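Local coordinates for protein TarM (Staphylococcus aureus subsp. aureus 21178, PDB 4X7R) that belongs to the GT-B clan of glycosyltransferases, with a large antiparallel sheet added to its two-sheet core, and holds uridine-5'-diphosphate in this model, at residues G173-I181 and G189-K197; H249-D257 and T399-L407. The protein carries 1 engineered substitution. One frame throughout, in Å; residues are numbered along the deposited sequence.

Contact 1: G173-I181 and G189-K197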
loop_
_atom_site.group_PDB
_atom_site.type_symbol
_atom_site.label_atom_id
_atom_site.label_comp_id
_atom_site.label_asym_id
_atom_site.label_seq_id
_atom_site.Cartn_x
_atom_site.Cartn_y
_atom_site.Cartn_z
ATOM N N GLY A 173 -21.603 3.928 -19.792
ATOM C CA GLY A 173 -22.620 3.063 -19.207
ATOM C C GLY A 173 -22.804 1.729 -19.898
ATOM O O GLY A 173 -23.837 1.080 -19.705
ATOM N N TYR A 174 -21.810 1.294 -20.688
ATOM C CA TYR A 174 -21.876 -0.001 -21.378
ATOM C C TYR A 174 -21.086 -1.080 -20.616
ATOM O O TYR A 174 -19.970 -0.806 -20.170
ATOM C CB TYR A 174 -21.341 0.118 -22.820
ATOM C CG TYR A 174 -22.172 1.025 -23.701
ATOM C CD1 TYR A 174 -23.282 0.540 -24.390
ATOM C CD2 TYR A 174 -21.865 2.372 -23.826
ATOM C CE1 TYR A 174 -24.049 1.376 -25.203
ATOM C CE2 TYR A 174 -22.647 3.220 -24.597
ATOM C CZ TYR A 174 -23.719 2.717 -25.310
ATOM O OH TYR A 174 -24.437 3.582 -26.099
ATOM N N PRO A 175 -21.584 -2.323 -20.528
ATOM C CA PRO A 175 -20.798 -3.384 -19.845
ATOM C C PRO A 175 -19.593 -3.805 -20.665
ATOM O O PRO A 175 -19.716 -3.923 -21.885
ATOM C CB PRO A 175 -21.783 -4.551 -19.708
ATOM C CG PRO A 175 -22.833 -4.287 -20.768
ATOM C CD PRO A 175 -22.892 -2.821 -21.017
ATOM N N TYR A 176 -18.424 -4.029 -19.999
ATOM C CA TYR A 176 -17.186 -4.399 -20.694
ATOM C C TYR A 176 -16.552 -5.673 -20.165
ATOM O O TYR A 176 -15.773 -6.313 -20.877
ATOM C CB TYR A 176 -16.178 -3.208 -20.793
ATOM C CG TYR A 176 -15.658 -2.697 -19.461
ATOM C CD1 TYR A 176 -16.394 -1.788 -18.705
ATOM C CD2 TYR A 176 -14.459 -3.167 -18.929
ATOM C CE1 TYR A 176 -15.925 -1.315 -17.483
ATOM C CE2 TYR A 176 -13.987 -2.712 -17.695
ATOM C CZ TYR A 176 -14.737 -1.803 -16.967
ATOM O OH TYR A 176 -14.292 -1.320 -15.761
ATOM N N ILE A 177 -16.897 -6.039 -18.915
ATOM C CA ILE A 177 -16.460 -7.240 -18.203
ATOM C C ILE A 177 -17.642 -7.724 -17.352
ATOM O O ILE A 177 -18.298 -6.905 -16.701
ATOM C CB ILE A 177 -15.188 -7.000 -17.299
ATOM C CG1 ILE A 177 -13.930 -6.789 -18.130
ATOM C CG2 ILE A 177 -14.962 -8.173 -16.311
ATOM C CD1 ILE A 177 -12.707 -6.456 -17.338
ATOM N N SER A 178 -17.895 -9.059 -17.355
ATOM C CA SER A 178 -18.888 -9.749 -16.527
ATOM C C SER A 178 -18.140 -10.933 -15.931
ATOM O O SER A 178 -17.263 -11.482 -16.596
ATOM C CB SER A 178 -20.090 -10.235 -17.340
ATOM O OG SER A 178 -19.690 -11.194 -18.298
ATOM N N ARG A 179 -18.404 -11.268 -14.672
ATOM C CA ARG A 179 -17.657 -12.352 -14.026
ATOM C C ARG A 179 -18.399 -13.004 -12.893
ATOM O O ARG A 179 -19.174 -12.339 -12.180
ATOM C CB ARG A 179 -16.275 -11.868 -13.533
ATOM C CG ARG A 179 -16.328 -10.923 -12.341
ATOM C CD ARG A 179 -15.060 -10.103 -12.278
ATOM N NE ARG A 179 -14.971 -9.408 -10.997
ATOM C CZ ARG A 179 -13.838 -8.989 -10.462
ATOM N NH1 ARG A 179 -12.692 -9.177 -11.096
ATOM N NH2 ARG A 179 -13.842 -8.373 -9.292
ATOM N N ASN A 180 -18.135 -14.308 -12.711
ATOM C CA ASN A 180 -18.755 -15.080 -11.641
ATOM C C ASN A 180 -17.958 -14.889 -10.395
ATOM O O ASN A 180 -16.738 -14.762 -10.477
ATOM C CB ASN A 180 -18.829 -16.568 -11.988
ATOM C CG ASN A 180 -19.780 -16.847 -13.109
ATOM O OD1 ASN A 180 -19.382 -17.003 -14.242
ATOM N ND2 ASN A 180 -21.060 -16.845 -12.832
ATOM N N ILE A 181 -18.636 -14.843 -9.251
ATOM C CA ILE A 181 -17.981 -14.686 -7.947
ATOM C C ILE A 181 -18.411 -15.857 -7.081
ATOM O O ILE A 181 -19.600 -16.087 -6.935
ATOM C CB ILE A 181 -18.277 -13.303 -7.252
ATOM C CG1 ILE A 181 -17.891 -12.087 -8.126
ATOM C CG2 ILE A 181 -17.673 -13.221 -5.822
ATOM C CD1 ILE A 181 -16.432 -11.901 -8.363
ATOM N N GLY A 189 -14.328 -16.197 -10.441
ATOM C CA GLY A 189 -14.410 -17.356 -11.314
ATOM C C GLY A 189 -14.293 -16.936 -12.762
ATOM O O GLY A 189 -13.555 -15.999 -13.086
ATOM N N LYS A 190 -15.059 -17.600 -13.638
ATOM C CA LYS A 190 -15.066 -17.309 -15.075
ATOM C C LYS A 190 -15.358 -15.833 -15.323
ATOM O O LYS A 190 -16.342 -15.299 -14.809
ATOM C CB LYS A 190 -16.084 -18.208 -15.800
ATOM C CG LYS A 190 -15.566 -18.783 -17.097
ATOM C CD LYS A 190 -16.465 -19.912 -17.587
ATOM C CE LYS A 190 -15.770 -20.767 -18.617
ATOM N NZ LYS A 190 -16.687 -21.760 -19.241
ATOM N N THR A 191 -14.458 -15.169 -16.051
ATOM C CA THR A 191 -14.539 -13.763 -16.394
ATOM C C THR A 191 -14.666 -13.623 -17.913
ATOM O O THR A 191 -13.849 -14.179 -18.657
ATOM C CB THR A 191 -13.278 -13.023 -15.877
ATOM O OG1 THR A 191 -13.259 -13.106 -14.458
ATOM C CG2 THR A 191 -13.220 -11.534 -16.327
ATOM N N TYR A 192 -15.627 -12.807 -18.352
ATOM C CA TYR A 192 -15.854 -12.551 -19.776
ATOM C C TYR A 192 -15.570 -11.100 -20.073
ATOM O O TYR A 192 -16.182 -10.202 -19.493
ATOM C CB TYR A 192 -17.292 -12.916 -20.199
ATOM C CG TYR A 192 -17.587 -12.762 -21.680
ATOM C CD1 TYR A 192 -16.709 -13.260 -22.644
ATOM C CD2 TYR A 192 -18.777 -12.185 -22.117
ATOM C CE1 TYR A 192 -16.973 -13.121 -24.004
ATOM C CE2 TYR A 192 -19.079 -12.089 -23.478
ATOM C CZ TYR A 192 -18.156 -12.527 -24.419
ATOM O OH TYR A 192 -18.451 -12.468 -25.762
ATOM N N VAL A 193 -14.660 -10.883 -20.997
ATOM C CA VAL A 193 -14.317 -9.554 -21.453
ATOM C C VAL A 193 -15.128 -9.372 -22.732
ATOM O O VAL A 193 -14.781 -9.908 -23.790
ATOM C CB VAL A 193 -12.782 -9.352 -21.626
ATOM C CG1 VAL A 193 -12.462 -7.935 -22.095
ATOM C CG2 VAL A 193 -12.041 -9.658 -20.329
ATOM N N LEU A 194 -16.262 -8.677 -22.589
ATOM C CA LEU A 194 -17.233 -8.405 -23.661
ATOM C C LEU A 194 -16.603 -7.714 -24.831
ATOM O O LEU A 194 -16.911 -8.086 -25.951
ATOM C CB LEU A 194 -18.414 -7.581 -23.136
ATOM C CG LEU A 194 -19.432 -8.314 -22.269
ATOM C CD1 LEU A 194 -18.957 -8.480 -20.817
ATOM C CD2 LEU A 194 -20.713 -7.559 -22.247
ATOM N N VAL A 195 -15.667 -6.758 -24.575
ATOM C CA VAL A 195 -14.982 -5.957 -25.606
ATOM C C VAL A 195 -14.153 -6.712 -26.633
ATOM O O VAL A 195 -14.136 -6.288 -27.784
ATOM C CB VAL A 195 -14.308 -4.659 -25.097
ATOM C CG1 VAL A 195 -15.339 -3.763 -24.452
ATOM C CG2 VAL A 195 -13.153 -4.931 -24.130
ATOM N N ASN A 196 -13.500 -7.822 -26.259
ATOM C CA ASN A 196 -12.728 -8.621 -27.222
ATOM C C ASN A 196 -13.278 -10.049 -27.376
ATOM O O ASN A 196 -12.636 -10.878 -28.024
ATOM C CB ASN A 196 -11.225 -8.623 -26.874
ATOM C CG ASN A 196 -10.848 -9.196 -25.530
ATOM O OD1 ASN A 196 -11.685 -9.661 -24.756
ATOM N ND2 ASN A 196 -9.555 -9.175 -25.220
ATOM N N LYS A 197 -14.449 -10.344 -26.761
ATOM C CA LYS A 197 -15.085 -11.663 -26.787
ATOM C C LYS A 197 -14.171 -12.772 -26.234
ATOM O O LYS A 197 -14.212 -13.912 -26.712
ATOM C CB LYS A 197 -15.634 -12.049 -28.192
ATOM C CG LYS A 197 -16.581 -11.059 -28.895
ATOM C CD LYS A 197 -17.525 -11.780 -29.934
ATOM C CE LYS A 197 -16.834 -12.493 -31.106
ATOM N NZ LYS A 197 -17.795 -12.955 -32.170
HETATM O O HOH W 1 -11.796 -10.807 -13.126
#
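Ser178 and Tyr192 form an antiparallel hydrogen-bonded pair, with Ser178 N donating to Tyr192 O at 3.0 Å and Tyr192 N returning a nearly straight bond of 2.7 Å to Ser178 O. The short strand segments 175-181 and 189-193 run at 169° to each other. Beyond the non-hydrogen-bonded pair Arg179 and Thr191, Asn180 spans two residues: its N gives to Lys190 O, while its O takes Gly189 N from 37° out of the carbonyl plane. At the other end only a weak bond, Leu194 N to Tyr176 O, follows as the second strand ends. This is a beta hairpin within the long antiparallel sheet, flanked by strands 163-169 and 198-200. The face bearing Ile177, Arg179, Thr191 and Val193 turns toward helices 69-78 and 203-214. With chi1 at -71°, Ile177 sets CG2 across Thr191 CG2 at 3.8 Å and lays CG1 alongside Val193 CG2. Arg179 CB runs beside Thr191 OG1 at 3.4 Å. A water in the guanidinium plane accepts from Arg179 NH1 at 2.8 Å and also bonds Thr191 OG1; NE is held by Gln166. On the reverse face Ser178 OG lies at the edge of the Tyr192 ring, 3.5 Å from Tyr192 CB. Leu194 spreads over the first strand, CD1 against the backbone N of Ile177 and Ser178, CD2 approaching Pro175 CB at 4.1 Å.

Contact 2: H249-D257 and T399-L407; sequences HVNHHENFD and TSQYEGQGL. With 3YW ((2S)-2,3-dihydroxypropyl 2-acetamido-2-deoxy-alpha-D-glucopyranoside), chain F; UDP (uridine-5'-diphosphate), chain E.
Tyr402 lays one ring face against Asn255, whose OD1 stands 3.4 Å from Tyr402 CG, off toward the rim, while Asn255 CA makes a CH-pi contact over the same face. Asn251 ND2 lies near the plane at the ring's edge. Tyr402 CE2 points into the centre of the Phe256 face in a T-shaped stack with planes at 87°. Phe256 N donates a bent bond of 2.7 Å to Tyr402 OH. Asn255 OD1 also takes a bond from Lys263. With CG anti to the backbone N (chi1 -176°), Asn251 builds an Asx turn: its OD1 accepts from His253 N and, in the carbonyl plane at 2.8 Å, from His253 ND1, which fixes the amide's rotation together with the ND2 bond to Lys425 O. These loops meet across the cleft between the two Rossmann-like halves of a GT-B fold. Gly404 brings its CA to 3.2 Å from His249 O. Beside this crossing the 3YW ligand is bound from both loops. His249 ND1 meets 3YW O6 in the ring plane at 2.7 Å, NE2 being held by Asp226. 3YW O3 is gripped three times, by Glu403 OE1 at 2.7 Å and by Gly404 N and Gln405 N. Glu403, the first glutamate of an E-X7-E motif ending at Glu411, is steadied through OE2 by Ser400 OG and Lys331. Starting helix 407-414, Leu407 N reaches UDP O1A at 2.9 Å.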
loop_
_atom_site.group_PDB
_atom_site.type_symbol
_atom_site.label_atom_id
_atom_site.label_comp_id
_atom_site.label_asym_id
_atom_site.label_seq_id
_atom_site.Cartn_x
_atom_site.Cartn_y
_atom_site.Cartn_z
ATOM N N HIS A 249 9.855 -7.042 0.246
ATOM C CA HIS A 249 9.876 -5.806 1.031
ATOM C C HIS A 249 9.866 -6.054 2.546
ATOM O O HIS A 249 10.055 -5.117 3.324
ATOM C CB HIS A 249 8.676 -4.921 0.642
ATOM C CG HIS A 249 8.809 -4.302 -0.704
ATOM N ND1 HIS A 249 9.409 -3.069 -0.867
ATOM C CD2 HIS A 249 8.427 -4.769 -1.914
ATOM C CE1 HIS A 249 9.361 -2.814 -2.165
ATOM N NE2 HIS A 249 8.784 -3.814 -2.833
ATOM N N VAL A 250 9.671 -7.285 2.957
ATOM C CA VAL A 250 9.473 -7.611 4.383
ATOM C C VAL A 250 10.415 -8.710 4.885
ATOM O O VAL A 250 11.018 -9.434 4.098
ATOM C CB VAL A 250 7.981 -8.037 4.625
ATOM C CG1 VAL A 250 6.983 -6.945 4.201
ATOM C CG2 VAL A 250 7.652 -9.335 3.878
ATOM N N ASN A 251 10.434 -8.899 6.193
ATOM C CA ASN A 251 11.099 -10.035 6.788
ATOM C C ASN A 251 10.242 -11.250 6.318
ATOM O O ASN A 251 9.010 -11.243 6.470
ATOM C CB ASN A 251 11.121 -9.900 8.325
ATOM C CG ASN A 251 11.886 -10.996 9.026
ATOM O OD1 ASN A 251 11.889 -12.148 8.589
ATOM N ND2 ASN A 251 12.541 -10.676 10.144
ATOM N N HIS A 252 10.892 -12.235 5.661
ATOM C CA HIS A 252 10.236 -13.400 5.069
ATOM C C HIS A 252 9.716 -14.413 6.112
ATOM O O HIS A 252 8.999 -15.347 5.755
ATOM C CB HIS A 252 11.160 -14.064 4.052
ATOM C CG HIS A 252 12.426 -14.575 4.676
ATOM N ND1 HIS A 252 13.342 -13.708 5.275
ATOM C CD2 HIS A 252 12.880 -15.844 4.794
ATOM C CE1 HIS A 252 14.302 -14.484 5.751
ATOM N NE2 HIS A 252 14.069 -15.779 5.482
ATOM N N HIS A 253 10.064 -14.247 7.386
ATOM C CA HIS A 253 9.525 -15.147 8.399
ATOM C C HIS A 253 8.122 -14.662 8.762
ATOM O O HIS A 253 7.826 -13.453 8.656
ATOM C CB HIS A 253 10.370 -15.153 9.682
ATOM C CG HIS A 253 11.771 -15.619 9.496
ATOM N ND1 HIS A 253 12.791 -14.728 9.144
ATOM C CD2 HIS A 253 12.312 -16.839 9.723
ATOM C CE1 HIS A 253 13.907 -15.443 9.122
ATOM N NE2 HIS A 253 13.673 -16.719 9.466
ATOM N N GLU A 254 7.270 -15.597 9.214
ATOM C CA GLU A 254 5.931 -15.274 9.687
ATOM C C GLU A 254 6.051 -14.415 10.951
ATOM O O GLU A 254 6.892 -14.678 11.825
ATOM C CB GLU A 254 5.117 -16.547 9.986
ATOM C CG GLU A 254 4.403 -17.102 8.766
ATOM C CD GLU A 254 3.058 -16.494 8.421
ATOM O OE1 GLU A 254 2.958 -15.252 8.300
ATOM O OE2 GLU A 254 2.105 -17.279 8.221
ATOM N N ASN A 255 5.260 -13.341 10.985
ATOM C CA ASN A 255 5.195 -12.392 12.091
ATOM C C ASN A 255 4.510 -13.053 13.243
ATOM O O ASN A 255 3.625 -13.880 13.017
ATOM C CB ASN A 255 4.400 -11.154 11.685
ATOM C CG ASN A 255 4.945 -10.466 10.454
ATOM O OD1 ASN A 255 6.162 -10.370 10.238
ATOM N ND2 ASN A 255 4.049 -9.935 9.644
ATOM N N PHE A 256 4.913 -12.693 14.477
ATOM C CA PHE A 256 4.346 -13.212 15.735
ATOM C C PHE A 256 4.276 -14.749 15.749
ATOM O O PHE A 256 3.245 -15.334 16.074
ATOM C CB PHE A 256 2.985 -12.542 16.031
ATOM C CG PHE A 256 3.020 -11.036 15.919
ATOM C CD1 PHE A 256 3.721 -10.269 16.846
ATOM C CD2 PHE A 256 2.385 -10.387 14.873
ATOM C CE1 PHE A 256 3.767 -8.880 16.732
ATOM C CE2 PHE A 256 2.425 -8.998 14.765
ATOM C CZ PHE A 256 3.116 -8.255 15.698
ATOM N N ASP A 257 5.389 -15.385 15.357
ATOM C CA ASP A 257 5.508 -16.834 15.255
ATOM C C ASP A 257 6.792 -17.322 15.902
ATOM O O ASP A 257 7.872 -16.773 15.640
ATOM C CB ASP A 257 5.445 -17.254 13.776
ATOM C CG ASP A 257 5.590 -18.741 13.540
ATOM O OD1 ASP A 257 4.608 -19.472 13.758
ATOM O OD2 ASP A 257 6.717 -19.189 13.234
ATOM N N THR A 399 9.542 0.766 17.687
ATOM C CA THR A 399 9.272 -0.409 18.524
ATOM C C THR A 399 8.930 -1.588 17.610
ATOM O O THR A 399 8.595 -2.660 18.094
ATOM C CB THR A 399 8.141 -0.141 19.557
ATOM O OG1 THR A 399 7.033 0.482 18.900
ATOM C CG2 THR A 399 8.604 0.701 20.715
ATOM N N SER A 400 9.033 -1.388 16.296
ATOM C CA SER A 400 8.723 -2.398 15.275
ATOM C C SER A 400 9.492 -3.696 15.506
ATOM O O SER A 400 10.670 -3.659 15.872
ATOM C CB SER A 400 8.997 -1.855 13.880
ATOM O OG SER A 400 8.491 -2.762 12.916
ATOM N N GLN A 401 8.809 -4.830 15.329
ATOM C CA GLN A 401 9.407 -6.150 15.539
ATOM C C GLN A 401 9.886 -6.777 14.240
ATOM O O GLN A 401 10.672 -7.728 14.286
ATOM C CB GLN A 401 8.427 -7.099 16.263
ATOM C CG GLN A 401 8.172 -6.735 17.730
ATOM C CD GLN A 401 9.168 -7.278 18.714
ATOM O OE1 GLN A 401 9.900 -8.236 18.449
ATOM N NE2 GLN A 401 9.160 -6.715 19.912
ATOM N N TYR A 402 9.360 -6.315 13.090
ATOM C CA TYR A 402 9.756 -6.876 11.800
ATOM C C TYR A 402 9.820 -5.779 10.728
ATOM O O TYR A 402 8.884 -4.986 10.600
ATOM C CB TYR A 402 8.786 -7.995 11.331
ATOM C CG TYR A 402 8.380 -8.991 12.403
ATOM C CD1 TYR A 402 9.140 -10.135 12.647
ATOM C CD2 TYR A 402 7.237 -8.792 13.174
ATOM C CE1 TYR A 402 8.774 -11.052 13.636
ATOM C CE2 TYR A 402 6.877 -9.689 14.182
ATOM C CZ TYR A 402 7.643 -10.821 14.401
ATOM O OH TYR A 402 7.289 -11.700 15.392
ATOM N N GLU A 403 10.905 -5.757 9.943
ATOM C CA GLU A 403 11.059 -4.830 8.829
ATOM C C GLU A 403 11.849 -5.511 7.716
ATOM O O GLU A 403 12.597 -6.471 7.957
ATOM C CB GLU A 403 11.802 -3.523 9.247
ATOM C CG GLU A 403 11.117 -2.608 10.251
ATOM C CD GLU A 403 9.815 -1.976 9.792
ATOM O OE1 GLU A 403 9.579 -1.893 8.565
ATOM O OE2 GLU A 403 9.024 -1.566 10.671
ATOM N N GLY A 404 11.714 -4.956 6.529
ATOM C CA GLY A 404 12.525 -5.286 5.374
ATOM C C GLY A 404 13.711 -4.345 5.397
ATOM O O GLY A 404 14.846 -4.741 5.116
ATOM N N GLN A 405 13.453 -3.087 5.783
ATOM C CA GLN A 405 14.496 -2.042 5.898
ATOM C C GLN A 405 14.089 -0.926 6.868
ATOM O O GLN A 405 14.799 -0.683 7.829
ATOM C CB GLN A 405 14.874 -1.465 4.517
ATOM C CG GLN A 405 16.088 -0.552 4.573
ATOM C CD GLN A 405 16.605 -0.167 3.208
ATOM O OE1 GLN A 405 15.848 0.038 2.257
ATOM N NE2 GLN A 405 17.919 -0.042 3.095
ATOM N N GLY A 406 13.000 -0.206 6.556
ATOM C CA GLY A 406 12.502 0.859 7.432
ATOM C C GLY A 406 12.757 2.259 6.935
ATOM O O GLY A 406 13.624 2.965 7.448
ATOM N N LEU A 407 11.964 2.686 5.966
ATOM C CA LEU A 407 12.104 4.010 5.382
ATOM C C LEU A 407 11.844 5.147 6.354
ATOM O O LEU A 407 12.506 6.161 6.228
ATOM C CB LEU A 407 11.271 4.167 4.099
ATOM C CG LEU A 407 11.672 3.277 2.893
ATOM C CD1 LEU A 407 10.595 3.346 1.802
ATOM C CD2 LEU A 407 13.028 3.706 2.314
HETATM O O3A 3YW F . 3.489 -6.053 3.040
HETATM C C4A 3YW F . 5.582 -2.967 2.662
HETATM C C5A 3YW F . 4.732 -4.018 3.333
HETATM O O5 3YW F . 8.531 -2.138 2.387
HETATM C C6A 3YW F . 4.356 -5.135 2.391
HETATM C C5 3YW F . 9.307 -0.988 2.748
HETATM C C6 3YW F . 9.875 -0.433 1.464
HETATM C C4 3YW F . 10.352 -1.410 3.778
HETATM O O6 3YW F . 10.680 -1.384 0.783
HETATM C C3 3YW F . 9.625 -1.824 5.054
HETATM O O4 3YW F . 11.217 -0.319 4.074
HETATM O O3 3YW F . 10.537 -2.260 6.062
HETATM O O7 3YW F . 8.338 -5.011 6.575
HETATM C C7 3YW F . 7.641 -4.017 6.750
HETATM C C8 3YW F . 6.736 -3.880 7.937
HETATM N N2 3YW F . 7.648 -2.989 5.900
HETATM C C2 3YW F . 8.565 -2.891 4.776
HETATM C C1 3YW F . 7.798 -2.737 3.450
HETATM O O1 3YW F . 6.474 -2.293 3.552
HETATM O O2 3YW F . 3.551 -3.399 3.844
HETATM N N1 UDP E . 3.958 7.440 5.765
HETATM C C2 UDP E . 3.489 8.710 5.483
HETATM N N3 UDP E . 2.563 9.200 6.374
HETATM C C4 UDP E . 2.051 8.559 7.480
HETATM C C5 UDP E . 2.546 7.222 7.685
HETATM C C6 UDP E . 3.465 6.713 6.842
HETATM O O2 UDP E . 3.861 9.359 4.515
HETATM O O4 UDP E . 1.247 9.160 8.217
HETATM C "C1'" UDP E . 5.095 6.954 4.944
HETATM C "C2'" UDP E . 6.468 7.259 5.537
HETATM O "O2'" UDP E . 6.902 8.559 5.172
HETATM C "C3'" UDP E . 7.326 6.171 4.890
HETATM C "C4'" UDP E . 6.358 4.998 4.767
HETATM O "O4'" UDP E . 5.021 5.549 4.837
HETATM O "O3'" UDP E . 7.940 6.506 3.645
HETATM C "C5'" UDP E . 6.531 3.924 5.809
HETATM O "O5'" UDP E . 7.726 3.193 5.454
HETATM P PA UDP E . 8.399 2.024 6.324
HETATM O O1A UDP E . 9.398 1.322 5.487
HETATM O O2A UDP E . 9.057 2.653 7.562
HETATM O O3A UDP E . 7.271 1.039 6.772
HETATM P PB UDP E . 6.119 0.259 5.973
HETATM O O1B UDP E . 6.634 -0.167 4.623
HETATM O O2B UDP E . 4.894 1.161 5.790
HETATM O O3B UDP E . 5.743 -0.986 6.753
#

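How the contacts relate
From the N terminus the chain builds the first strands and helices of the seven-stranded parallel sheet, then leaves it for the ten-stranded antiparallel sheet. There contact 1 closes a short hairpin of seven intervening residues, joining two neighbours in that sheet. The chain then returns to the parallel sheet through strands 221-225 and 243-247 and enters contact 2, which closes a loop of 141 residues and ties the first Rossmann-like half to the six-stranded one beside the ligands. The two contacts follow in series, neither enclosing nor crossing the other. Their centres lie about 39 Å apart on opposite sides of the chain's centre, with no direct touch.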